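Local coordinates for protein alpha-galactosidase 1 (Saccharomyces cerevisiae, PDB 3LRK) that catalyses the hydrolysis of terminal, non-reducing alpha-D-galactose residues from alpha-D-galactosides such as galactose oligosaccharides, galactomannans and galactolipids, working as a secreted homotetramer, at residues 274-279 / 304-309; 126-131 / 154-159; 251-256 / 321-326; 426-431 / 437-442; 220-225 / 230-235. The protein carries 1 engineered substitution. All blocks are in the same frame, centred on the assembly; numbering follows the deposited sequence.

Interaction 1: residues 274-279 / 304-309; sequences DEEKAH and YSIYSQ
I306 reaches out from helix 301-307 and lays its CD1 methyl between E276 and K277 on helix 273-285. The methyl lies 3.5 Å from CB of E276 and 4.0 Å from CG of K277, and the isoleucine crosses both side chains at about a right angle. With CG1 anti to its own carbonyl carbon (chi1 -73°), the longer branch of I306 projects to the neighbouring helix, while CG2 sits 4.0 Å from O of E276. K277 offers only methylene; its chain bends at chi3 and carries NZ away. An alanine at I306 would lose both branches and would probably open a gap beside E276, leaving its CB and OE1 without their apolar neighbour.

The polar part lies just outside. OE1 of E276, 3.7 Å from CD1 of I306, is hydrogen-bonded to S303, and OE2 makes a salt bridge with K300 and accepts from the N of G267. Glutamate suits this place because its CB packs on the methyl while its buried carboxylate is met by several partners. The charge of K300 probably helps to keep that carboxylate ionised. A hydrocarbon contact thus lies between the helices, with the carboxylate bonded to S303 of helix 301-307 and to K300 just before it.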
# COMPACT_ATOMS: atom_id res chain seq x y z
N ASP A 274 5.94 3.21 37.15
CA ASP A 274 6.17 4.23 36.12
C ASP A 274 5.46 3.91 34.81
O ASP A 274 4.87 4.79 34.20
CB ASP A 274 7.66 4.43 35.89
CG ASP A 274 8.33 5.16 37.02
OD1 ASP A 274 7.85 6.27 37.38
OD2 ASP A 274 9.32 4.63 37.56
N GLU A 275 5.54 2.64 34.39
CA GLU A 275 4.89 2.18 33.17
C GLU A 275 3.37 2.35 33.23
O GLU A 275 2.76 2.78 32.25
CB GLU A 275 5.25 0.71 32.86
CG GLU A 275 6.67 0.53 32.32
CD GLU A 275 7.09 -0.92 32.12
OE1 GLU A 275 6.53 -1.83 32.77
OE2 GLU A 275 8.00 -1.16 31.30
N GLU A 276 2.77 2.03 34.38
CA GLU A 276 1.34 2.19 34.57
C GLU A 276 0.92 3.67 34.59
O GLU A 276 -0.14 4.01 34.07
CB GLU A 276 0.86 1.46 35.83
CG GLU A 276 0.86 -0.07 35.67
CD GLU A 276 0.21 -0.81 36.84
OE1 GLU A 276 -0.30 -0.17 37.78
OE2 GLU A 276 0.21 -2.06 36.79
N LYS A 277 1.75 4.54 35.17
CA LYS A 277 1.47 5.99 35.19
C LYS A 277 1.52 6.60 33.79
O LYS A 277 0.67 7.41 33.42
CB LYS A 277 2.46 6.74 36.10
CG LYS A 277 2.29 6.48 37.60
CD LYS A 277 2.84 7.65 38.43
CE LYS A 277 4.36 7.75 38.34
NZ LYS A 277 4.87 8.87 39.17
N ALA A 278 2.55 6.22 33.03
CA ALA A 278 2.72 6.65 31.64
C ALA A 278 1.53 6.21 30.80
O ALA A 278 0.97 7.01 30.05
CB ALA A 278 4.01 6.07 31.07
N HIS A 279 1.13 4.95 30.96
CA HIS A 279 0.04 4.33 30.22
C HIS A 279 -1.31 5.01 30.52
O HIS A 279 -2.03 5.42 29.60
CB HIS A 279 0.05 2.82 30.52
CG HIS A 279 -1.12 2.05 30.00
ND1 HIS A 279 -1.68 2.25 28.75
CD2 HIS A 279 -1.80 1.01 30.55
CE1 HIS A 279 -2.68 1.41 28.57
NE2 HIS A 279 -2.77 0.63 29.64
N TYR A 304 -4.56 0.68 41.94
CA TYR A 304 -5.77 1.36 42.42
C TYR A 304 -5.62 2.88 42.48
O TYR A 304 -6.51 3.60 42.04
CB TYR A 304 -6.21 0.79 43.78
CG TYR A 304 -7.38 1.50 44.43
CD1 TYR A 304 -8.62 1.64 43.78
CD2 TYR A 304 -7.26 2.01 45.73
CE1 TYR A 304 -9.69 2.30 44.40
CE2 TYR A 304 -8.31 2.65 46.34
CZ TYR A 304 -9.52 2.79 45.70
OH TYR A 304 -10.54 3.45 46.36
N SER A 305 -4.51 3.38 43.01
CA SER A 305 -4.34 4.84 43.12
C SER A 305 -4.05 5.50 41.76
O SER A 305 -4.23 6.71 41.61
CB SER A 305 -3.28 5.21 44.15
OG SER A 305 -2.02 4.76 43.75
N ILE A 306 -3.58 4.71 40.80
CA ILE A 306 -3.46 5.20 39.42
C ILE A 306 -4.87 5.42 38.83
O ILE A 306 -5.19 6.53 38.38
CB ILE A 306 -2.55 4.28 38.56
CG1 ILE A 306 -1.09 4.49 38.98
CG2 ILE A 306 -2.72 4.58 37.05
CD1 ILE A 306 -0.15 3.40 38.57
N TYR A 307 -5.72 4.39 38.90
CA TYR A 307 -7.11 4.49 38.42
C TYR A 307 -7.91 5.59 39.11
O TYR A 307 -8.89 6.08 38.57
CB TYR A 307 -7.85 3.18 38.63
CG TYR A 307 -7.56 2.10 37.61
CD1 TYR A 307 -7.08 0.86 38.01
CD2 TYR A 307 -7.80 2.32 36.24
CE1 TYR A 307 -6.83 -0.16 37.08
CE2 TYR A 307 -7.54 1.31 35.30
CZ TYR A 307 -7.06 0.09 35.73
OH TYR A 307 -6.81 -0.89 34.80
N SER A 308 -7.49 5.95 40.33
CA SER A 308 -8.24 6.89 41.14
C SER A 308 -7.68 8.32 41.11
O SER A 308 -8.15 9.18 41.85
CB SER A 308 -8.34 6.38 42.59
OG SER A 308 -7.14 6.62 43.29
N GLN A 309 -6.70 8.57 40.24
CA GLN A 309 -6.11 9.91 40.14
C GLN A 309 -7.06 10.89 39.44
O GLN A 309 -7.09 10.99 38.20
CB GLN A 309 -4.73 9.88 39.48
CG GLN A 309 -3.94 11.22 39.54
CD GLN A 309 -3.38 11.54 40.94
OE1 GLN A 309 -3.66 10.84 41.91
NE2 GLN A 309 -2.58 12.59 41.03

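Interaction 2: residues 126-131 / 154-159; sequences GSLGRE and KGQFGT
L128 meets K154 and Q156 across this contact, its two methyls set against an aliphatic chain and an amide, near the surface of the protein. G126 leads in, its O held by R79. S127 opens a type II beta turn: its O accepts from N of R130 at 2.8 Å, and its hydroxyl is hydrogen-bonded to S114 and D134, so a small polar residue fits well here.

L128, the next corner of the turn, does the touching. With CG anti to the backbone N (chi1 -172°), its branches are thrown across to the other loop. CD2 rests 3.9 Å from CD of K154 and 3.8 Å from NE2 of Q156, while CD1 comes within 3.7 Å of OE1 of Q156. The extended glutamine comes from the opposite direction and sets the two ends of its amide against different methyls. Leucine suits the spot because its fork can serve both partners.

G129 takes the positive phi of the third turn position, easily reached without a side chain. Its N donates to OE2 of E131 at 3.0 Å, arriving from above the carboxylate plane, 43° out of it. R130 then stands at the N-cap of helix 131-140.

Both loops follow strands of the parallel barrel, 109-115 and 145-149. Such loops at the C-terminal ends of the strands frame the active site of a TIM barrel, and the side chain of L128 lies about 10 Å from that of the nucleophile D149.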
# COMPACT_ATOMS: atom_id res chain seq x y z
N GLY A 126 -22.51 -14.53 16.08
CA GLY A 126 -22.23 -13.15 15.68
C GLY A 126 -23.44 -12.50 15.02
O GLY A 126 -24.40 -13.18 14.65
N SER A 127 -23.38 -11.18 14.87
CA SER A 127 -24.54 -10.40 14.45
C SER A 127 -24.60 -10.01 12.97
O SER A 127 -25.57 -9.37 12.55
CB SER A 127 -24.65 -9.11 15.29
OG SER A 127 -24.79 -9.40 16.67
N LEU A 128 -23.60 -10.38 12.19
CA LEU A 128 -23.60 -10.00 10.76
C LEU A 128 -24.83 -10.56 10.01
O LEU A 128 -25.05 -11.77 9.99
CB LEU A 128 -22.30 -10.40 10.06
CG LEU A 128 -22.07 -9.90 8.62
CD1 LEU A 128 -22.29 -8.38 8.50
CD2 LEU A 128 -20.66 -10.31 8.15
N GLY A 129 -25.61 -9.64 9.44
CA GLY A 129 -26.85 -9.97 8.74
C GLY A 129 -28.01 -10.23 9.70
O GLY A 129 -29.09 -10.61 9.27
N ARG A 130 -27.76 -10.05 10.99
CA ARG A 130 -28.75 -10.31 12.03
C ARG A 130 -28.89 -9.08 12.91
O ARG A 130 -29.32 -9.18 14.06
CB ARG A 130 -28.33 -11.53 12.85
CG ARG A 130 -28.17 -12.81 11.99
CD ARG A 130 -27.59 -13.93 12.81
NE ARG A 130 -27.30 -15.14 12.04
CZ ARG A 130 -28.16 -16.14 11.83
NH1 ARG A 130 -29.40 -16.10 12.31
NH2 ARG A 130 -27.78 -17.20 11.11
N GLU A 131 -28.55 -7.92 12.35
CA GLU A 131 -28.40 -6.70 13.14
C GLU A 131 -29.71 -6.25 13.77
O GLU A 131 -29.72 -5.84 14.93
CB GLU A 131 -27.78 -5.57 12.32
CG GLU A 131 -26.32 -5.82 11.90
CD GLU A 131 -26.19 -6.60 10.59
OE1 GLU A 131 -27.21 -7.08 10.06
OE2 GLU A 131 -25.05 -6.72 10.09
N LYS A 154 -16.67 -12.39 7.14
CA LYS A 154 -17.11 -12.94 5.85
C LYS A 154 -16.66 -12.12 4.63
O LYS A 154 -17.43 -11.91 3.70
CB LYS A 154 -18.64 -13.09 5.83
CG LYS A 154 -19.22 -13.96 6.96
CD LYS A 154 -20.75 -13.98 6.93
CE LYS A 154 -21.29 -15.23 6.28
NZ LYS A 154 -22.78 -15.35 6.55
N GLY A 155 -15.42 -11.64 4.66
CA GLY A 155 -14.84 -10.86 3.57
C GLY A 155 -15.33 -9.42 3.43
O GLY A 155 -14.95 -8.73 2.47
N GLN A 156 -16.11 -8.95 4.41
CA GLN A 156 -16.71 -7.61 4.33
C GLN A 156 -15.84 -6.51 4.94
O GLN A 156 -16.25 -5.75 5.83
CB GLN A 156 -18.12 -7.59 4.95
CG GLN A 156 -19.11 -8.49 4.24
CD GLN A 156 -20.52 -8.31 4.74
OE1 GLN A 156 -20.89 -7.26 5.27
NE2 GLN A 156 -21.34 -9.35 4.57
N PHE A 157 -14.62 -6.44 4.43
CA PHE A 157 -13.61 -5.46 4.83
C PHE A 157 -12.71 -5.22 3.62
O PHE A 157 -12.89 -5.86 2.57
CB PHE A 157 -12.81 -5.99 6.03
CG PHE A 157 -11.83 -7.07 5.68
CD1 PHE A 157 -10.48 -6.77 5.50
CD2 PHE A 157 -12.25 -8.39 5.50
CE1 PHE A 157 -9.55 -7.76 5.15
CE2 PHE A 157 -11.34 -9.40 5.15
CZ PHE A 157 -9.99 -9.08 4.97
N GLY A 158 -11.75 -4.31 3.75
CA GLY A 158 -10.74 -4.11 2.69
C GLY A 158 -10.76 -2.73 2.07
O GLY A 158 -9.74 -2.25 1.56
N THR A 159 -11.92 -2.08 2.13
CA THR A 159 -12.07 -0.67 1.76
C THR A 159 -12.84 0.07 2.85
O THR A 159 -13.60 -0.54 3.60
CB THR A 159 -12.81 -0.49 0.40
OG1 THR A 159 -14.18 -0.88 0.54
CG2 THR A 159 -12.15 -1.30 -0.73

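Interaction 3: residues 251-256 / 321-326; sequences QNAGVG and GIPATR
A253 and P323 make the side-chain contact here, with the methyl CB of A253 3.9 Å from CG of the pyrrolidine ring, which is puckered with CG exo. CD of P323 lies 4.0 Å from O of A253, so this one rigid ring packs on both the side chain and the backbone of the alanine. A residue as short as alanine lets the two chains run close, and proline brings apolar bulk whose ring closure leaves little side-chain freedom to lose.

V255 adds a looser contact through one branch. CG1 stands anti to the backbone N (chi1 171°), so that CG2 is the branch that touches, 4.0 Å from N of G321. Between these residues G254 adopts an almost fully stretched backbone with phi of 162°, a conformation that side-chain-bearing residues rarely take, and its CA comes 3.9 Å from O of G321.

That same carbonyl is served by a water. N of V255 donates to the water at 3.0 Å, and the water donates in turn to O of G321 at 2.7 Å, completing a relay between the two backbones. Nearby, OD1 of N252 is hydrogen-bonded to Y232 of a neighbouring subunit.

The contact thus ties the loop carrying the substrate-binding Q251 to the lead-in of strand 325-331. Its chemistry is modest: a small apolar patch, with one water matching a backbone donor to a backbone acceptor that do not bond directly.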
# COMPACT_ATOMS: atom_id res chain seq x y z
N GLN A 251 -6.54 14.30 15.53
CA GLN A 251 -7.23 15.30 14.72
C GLN A 251 -8.60 14.84 14.21
O GLN A 251 -9.41 15.67 13.81
CB GLN A 251 -6.35 15.74 13.54
CG GLN A 251 -6.07 14.63 12.54
CD GLN A 251 -4.99 14.99 11.55
OE1 GLN A 251 -3.86 14.50 11.63
NE2 GLN A 251 -5.31 15.86 10.62
N ASN A 252 -8.83 13.53 14.20
CA ASN A 252 -10.11 12.96 13.79
C ASN A 252 -10.98 12.47 14.94
O ASN A 252 -11.98 11.80 14.73
CB ASN A 252 -9.91 11.87 12.73
CG ASN A 252 -9.78 12.45 11.33
OD1 ASN A 252 -8.68 12.74 10.88
ND2 ASN A 252 -10.91 12.67 10.66
N ALA A 253 -10.61 12.84 16.17
CA ALA A 253 -11.45 12.59 17.34
C ALA A 253 -11.95 13.89 17.99
O ALA A 253 -11.42 14.97 17.74
CB ALA A 253 -10.72 11.73 18.34
N GLY A 254 -12.98 13.76 18.82
CA GLY A 254 -13.55 14.90 19.53
C GLY A 254 -14.94 14.57 20.06
O GLY A 254 -15.39 13.43 19.96
N VAL A 255 -15.61 15.58 20.63
CA VAL A 255 -16.92 15.40 21.25
C VAL A 255 -17.82 14.48 20.42
O VAL A 255 -18.08 14.75 19.24
CB VAL A 255 -17.63 16.78 21.52
CG1 VAL A 255 -19.07 16.57 21.96
CG2 VAL A 255 -16.87 17.55 22.58
N GLY A 256 -18.25 13.37 21.04
CA GLY A 256 -19.16 12.43 20.39
C GLY A 256 -18.54 11.21 19.72
O GLY A 256 -19.24 10.24 19.45
N GLY A 321 -13.65 18.27 24.76
CA GLY A 321 -12.35 17.60 24.74
C GLY A 321 -11.62 17.55 23.42
O GLY A 321 -12.21 17.24 22.38
N ILE A 322 -10.33 17.85 23.48
CA ILE A 322 -9.45 17.77 22.33
C ILE A 322 -8.29 16.85 22.70
O ILE A 322 -7.63 17.08 23.71
CB ILE A 322 -8.94 19.18 21.92
CG1 ILE A 322 -10.12 20.07 21.52
CG2 ILE A 322 -7.90 19.08 20.80
CD1 ILE A 322 -9.76 21.53 21.34
N PRO A 323 -8.07 15.77 21.91
CA PRO A 323 -6.88 14.96 22.11
C PRO A 323 -5.61 15.79 22.00
O PRO A 323 -5.53 16.71 21.18
CB PRO A 323 -6.94 13.95 20.95
CG PRO A 323 -8.38 13.86 20.61
CD PRO A 323 -8.91 15.26 20.82
N ALA A 324 -4.61 15.48 22.83
CA ALA A 324 -3.34 16.18 22.75
C ALA A 324 -2.55 15.79 21.49
O ALA A 324 -2.83 14.78 20.84
CB ALA A 324 -2.52 15.93 24.00
N THR A 325 -1.55 16.61 21.16
CA THR A 325 -0.75 16.48 19.96
C THR A 325 0.67 16.11 20.34
O THR A 325 1.24 16.67 21.28
CB THR A 325 -0.73 17.83 19.17
OG1 THR A 325 -2.06 18.16 18.75
CG2 THR A 325 0.21 17.76 17.95
N ARG A 326 1.25 15.16 19.61
CA ARG A 326 2.66 14.84 19.82
C ARG A 326 3.51 15.92 19.15
O ARG A 326 3.43 16.12 17.93
CB ARG A 326 3.00 13.44 19.30
CG ARG A 326 4.41 13.00 19.66
CD ARG A 326 5.05 12.28 18.48
NE ARG A 326 4.67 10.89 18.45
CZ ARG A 326 4.85 10.06 17.43
NH1 ARG A 326 5.40 10.46 16.28
NH2 ARG A 326 4.46 8.81 17.56
O HOH W 1 -13.94 18.06 20.44

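Interaction 4: residues 426-431 / 437-442; sequences QSYKDG and TRLFGQ
S427 O has two donors: N of G431, the glycine on which L439 packs, at 2.9 Å, and the hydroxyl of Y421, by a weak hydrogen bond. S427 is the N-cap of helix 428-433, and its OG accepts from N of D430 at 3.3 Å. This is a typical task for serine, whose short hydroxyl can replace the missing helical acceptor.

Against this helix packs L439, from the weakly bonded helix 437-440. Its CD1 presses 3.6 Å from CA of G431, where a side chain would collide with the methyl; glycine is what admits leucine here. With CG of Y428 anti to its carbonyl carbon (chi1 -70°), the ring edge reaches L439, whose CD2 lies in the ring plane, 3.8 Å from CD2 of the tyrosine.

The segment of L439 leads into strand 442-447, an outer strand of the antiparallel sheet of the C-terminal beta-sandwich domain. The Y428 ring also packs on I313 and A314 of helix 310-316, and its hydroxyl bonds to O of M64.

An alanine in place of L439 would probably leave a gap between G431 and the tyrosine edge, with the ring less firmly held on this flank. A310 and L432 also touch the leucine.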
# COMPACT_ATOMS: atom_id res chain seq x y z
N GLN A 426 -20.06 16.30 42.22
CA GLN A 426 -19.59 17.52 41.57
C GLN A 426 -18.77 17.15 40.33
O GLN A 426 -17.65 16.63 40.45
CB GLN A 426 -18.74 18.33 42.54
CG GLN A 426 -18.29 19.69 42.03
CD GLN A 426 -17.23 20.30 42.92
OE1 GLN A 426 -16.07 19.85 42.92
NE2 GLN A 426 -17.60 21.31 43.69
N SER A 427 -19.34 17.43 39.16
CA SER A 427 -18.71 17.11 37.87
C SER A 427 -17.29 17.65 37.76
O SER A 427 -16.90 18.60 38.47
CB SER A 427 -19.57 17.65 36.72
OG SER A 427 -19.52 19.06 36.68
N TYR A 428 -16.51 17.06 36.87
CA TYR A 428 -15.15 17.53 36.61
C TYR A 428 -15.13 19.00 36.18
O TYR A 428 -14.29 19.77 36.65
CB TYR A 428 -14.42 16.60 35.64
CG TYR A 428 -14.09 15.27 36.27
CD1 TYR A 428 -14.74 14.10 35.86
CD2 TYR A 428 -13.15 15.18 37.31
CE1 TYR A 428 -14.46 12.87 36.47
CE2 TYR A 428 -12.85 13.97 37.91
CZ TYR A 428 -13.51 12.81 37.49
OH TYR A 428 -13.20 11.61 38.10
N LYS A 429 -16.07 19.38 35.31
CA LYS A 429 -16.20 20.77 34.85
C LYS A 429 -16.35 21.74 36.02
O LYS A 429 -15.56 22.68 36.16
CB LYS A 429 -17.40 20.92 33.90
CG LYS A 429 -17.30 22.11 32.94
CD LYS A 429 -18.67 22.58 32.45
CE LYS A 429 -19.02 23.97 33.01
NZ LYS A 429 -20.48 24.33 32.92
N ASP A 430 -17.34 21.47 36.86
CA ASP A 430 -17.63 22.31 38.03
C ASP A 430 -16.45 22.38 39.00
O ASP A 430 -16.09 23.47 39.46
CB ASP A 430 -18.90 21.84 38.73
CG ASP A 430 -20.16 22.11 37.91
OD1 ASP A 430 -20.06 22.69 36.80
OD2 ASP A 430 -21.26 21.75 38.38
N GLY A 431 -15.85 21.23 39.29
CA GLY A 431 -14.66 21.15 40.15
C GLY A 431 -13.52 22.04 39.69
O GLY A 431 -12.92 22.75 40.50
N THR A 437 -8.49 21.64 44.46
CA THR A 437 -7.10 21.19 44.56
C THR A 437 -6.90 19.76 44.06
O THR A 437 -5.86 19.43 43.47
CB THR A 437 -6.59 21.34 46.03
OG1 THR A 437 -6.72 22.72 46.43
CG2 THR A 437 -5.12 20.92 46.16
N ARG A 438 -7.91 18.92 44.27
CA ARG A 438 -7.83 17.51 43.89
C ARG A 438 -7.79 17.28 42.37
O ARG A 438 -7.35 16.23 41.92
CB ARG A 438 -8.98 16.73 44.53
CG ARG A 438 -8.95 16.74 46.05
CD ARG A 438 -10.07 15.91 46.66
NE ARG A 438 -11.41 16.33 46.23
CZ ARG A 438 -12.07 17.39 46.70
NH1 ARG A 438 -11.51 18.18 47.61
NH2 ARG A 438 -13.28 17.67 46.25
N LEU A 439 -8.23 18.28 41.60
CA LEU A 439 -8.27 18.15 40.14
C LEU A 439 -7.10 18.82 39.40
O LEU A 439 -6.97 18.66 38.18
CB LEU A 439 -9.61 18.68 39.59
CG LEU A 439 -10.93 18.14 40.15
CD1 LEU A 439 -12.09 18.72 39.38
CD2 LEU A 439 -10.99 16.61 40.14
N PHE A 440 -6.26 19.55 40.12
CA PHE A 440 -5.15 20.27 39.48
C PHE A 440 -3.77 19.74 39.83
O PHE A 440 -2.79 20.04 39.14
CB PHE A 440 -5.24 21.78 39.79
CG PHE A 440 -6.31 22.49 39.02
CD1 PHE A 440 -7.54 22.76 39.61
CD2 PHE A 440 -6.10 22.87 37.69
CE1 PHE A 440 -8.55 23.41 38.90
CE2 PHE A 440 -7.10 23.51 36.97
CZ PHE A 440 -8.33 23.79 37.58
N GLY A 441 -3.70 18.92 40.88
CA GLY A 441 -2.42 18.50 41.44
C GLY A 441 -1.80 19.64 42.22
O GLY A 441 -2.50 20.49 42.76
N GLN A 442 -0.47 19.67 42.25
CA GLN A 442 0.26 20.65 43.05
C GLN A 442 1.13 21.55 42.17
O GLN A 442 1.87 21.06 41.31
CB GLN A 442 1.14 19.93 44.08
CG GLN A 442 1.82 20.83 45.10
CD GLN A 442 1.10 20.88 46.44
OE1 GLN A 442 -0.09 20.54 46.55
NE2 GLN A 442 1.83 21.29 47.47

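Interaction 5: residues 220-225 / 230-235; sequences RCPCDG and CKYAGF
C223 turns SG anti to its carbonyl carbon (chi1 -63°), while C230 turns its own SG anti to the backbone N (chi1 171°). The two choices bring the sulfurs together in a disulfide with chi3 of 80°, near the relaxed right angle. This covalent bond closes a short loop at one end.

At the other end, N of F235 donates to O of R220 at 3.0 Å, coming from above the carbonyl plane. The same oxygen lies 3.2 Å from CA of G234 in a CA-H...O contact; any side chain there would run into it, so glycine fits. The aliphatic part of R220 packs on F235, CD to CE2 at 3.9 Å, and its guanidinium pairs with D218 and with D379 of a neighbouring subunit.

Between these ends P222 crosses Y232, with CG 4.0 Å from CB of the tyrosine. A water accepts from N of C223 at 2.9 Å and donates to O of A233 at 2.8 Å.

C221 adds a second disulfide, to C237. The result is a doubly disulfide-braced loop between strand 203-205 and helix 239-246 of the TIM barrel, which sets the side chain of F235 about 4 Å from that of the proton donor D209, beside the active site.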
# COMPACT_ATOMS: atom_id res chain seq x y z
N ARG A 220 2.76 -11.28 16.59
CA ARG A 220 1.29 -11.26 16.44
C ARG A 220 0.74 -9.85 16.19
O ARG A 220 -0.45 -9.69 15.90
CB ARG A 220 0.62 -11.89 17.67
CG ARG A 220 0.92 -13.38 17.85
CD ARG A 220 0.59 -13.84 19.27
NE ARG A 220 1.48 -13.25 20.27
CZ ARG A 220 1.46 -13.55 21.56
NH1 ARG A 220 0.59 -14.44 22.02
NH2 ARG A 220 2.31 -12.97 22.41
N CYS A 221 1.61 -8.84 16.30
CA CYS A 221 1.27 -7.44 16.01
C CYS A 221 2.28 -6.88 14.99
O CYS A 221 3.15 -6.08 15.34
CB CYS A 221 1.26 -6.63 17.31
SG CYS A 221 0.81 -4.87 17.17
N PRO A 222 2.17 -7.33 13.72
CA PRO A 222 3.23 -7.06 12.73
C PRO A 222 3.40 -5.59 12.30
O PRO A 222 4.46 -5.23 11.77
CB PRO A 222 2.83 -7.94 11.54
CG PRO A 222 1.36 -8.04 11.63
CD PRO A 222 1.06 -8.10 13.12
N CYS A 223 2.39 -4.75 12.53
CA CYS A 223 2.48 -3.33 12.16
C CYS A 223 3.16 -2.55 13.28
O CYS A 223 2.69 -2.58 14.42
CB CYS A 223 1.10 -2.75 11.87
SG CYS A 223 0.28 -3.50 10.48
N ASP A 224 4.26 -1.87 12.96
CA ASP A 224 4.97 -1.09 13.97
C ASP A 224 4.25 0.24 14.28
O ASP A 224 3.18 0.51 13.74
CB ASP A 224 6.47 -0.91 13.64
CG ASP A 224 6.73 0.01 12.45
OD1 ASP A 224 5.88 0.87 12.13
OD2 ASP A 224 7.81 -0.12 11.85
N GLY A 225 4.83 1.05 15.17
CA GLY A 225 4.20 2.28 15.65
C GLY A 225 3.90 3.30 14.58
O GLY A 225 2.99 4.13 14.73
N CYS A 230 -2.79 -0.06 8.90
CA CYS A 230 -2.25 -1.40 9.04
C CYS A 230 -3.20 -2.41 8.41
O CYS A 230 -4.41 -2.31 8.60
CB CYS A 230 -2.09 -1.69 10.54
SG CYS A 230 -1.68 -3.38 10.95
N LYS A 231 -2.66 -3.39 7.68
CA LYS A 231 -3.50 -4.38 7.00
C LYS A 231 -3.68 -5.69 7.79
O LYS A 231 -4.43 -6.58 7.38
CB LYS A 231 -2.98 -4.65 5.58
CG LYS A 231 -2.91 -3.40 4.66
CD LYS A 231 -4.29 -2.83 4.33
CE LYS A 231 -4.19 -1.79 3.21
NZ LYS A 231 -5.51 -1.17 2.87
N TYR A 232 -2.98 -5.79 8.91
CA TYR A 232 -3.11 -6.94 9.80
C TYR A 232 -2.96 -6.44 11.22
O TYR A 232 -1.87 -6.48 11.77
CB TYR A 232 -2.04 -7.99 9.51
CG TYR A 232 -2.35 -9.40 10.00
CD1 TYR A 232 -1.60 -10.49 9.55
CD2 TYR A 232 -3.41 -9.64 10.88
CE1 TYR A 232 -1.90 -11.80 9.98
CE2 TYR A 232 -3.71 -10.92 11.32
CZ TYR A 232 -2.95 -12.00 10.86
OH TYR A 232 -3.27 -13.27 11.28
N ALA A 233 -4.06 -5.93 11.80
CA ALA A 233 -4.02 -5.30 13.12
C ALA A 233 -3.42 -6.20 14.21
O ALA A 233 -2.62 -5.76 15.04
CB ALA A 233 -5.41 -4.82 13.53
N GLY A 234 -3.82 -7.47 14.17
CA GLY A 234 -3.30 -8.49 15.07
C GLY A 234 -3.64 -8.19 16.52
O GLY A 234 -4.67 -7.57 16.80
N PHE A 235 -2.77 -8.62 17.42
CA PHE A 235 -2.92 -8.38 18.86
C PHE A 235 -1.60 -8.58 19.60
O PHE A 235 -0.56 -8.78 18.97
CB PHE A 235 -4.11 -9.16 19.49
CG PHE A 235 -3.93 -10.67 19.58
CD1 PHE A 235 -4.53 -11.37 20.63
CD2 PHE A 235 -3.21 -11.39 18.63
CE1 PHE A 235 -4.40 -12.77 20.74
CE2 PHE A 235 -3.08 -12.78 18.72
CZ PHE A 235 -3.67 -13.47 19.78
O HOH W 2 -0.19 -5.12 13.71

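How the interactions relate
Along the chain interaction 2 comes first, then interaction 5; interaction 3 spans a long loop that encloses interaction 1, and interaction 4 closes the series. Interactions 1, 2 and 5 belong to the TIM-barrel domain. Interactions 2 and 5 both lie in loops following barrel strands, with centres about 21 Å apart and nearest atoms about 5 Å. Interaction 3 connects a barrel loop to the start of the antiparallel sheet, and interaction 4, about 43 Å from interaction 2 between centres, lies on the opposite side of the chain's centre. Interactions 2, 3 and 5 lie at subunit interfaces, 3 and 5 meeting between neighbouring subunits, whereas no other chain touches 1 and 4.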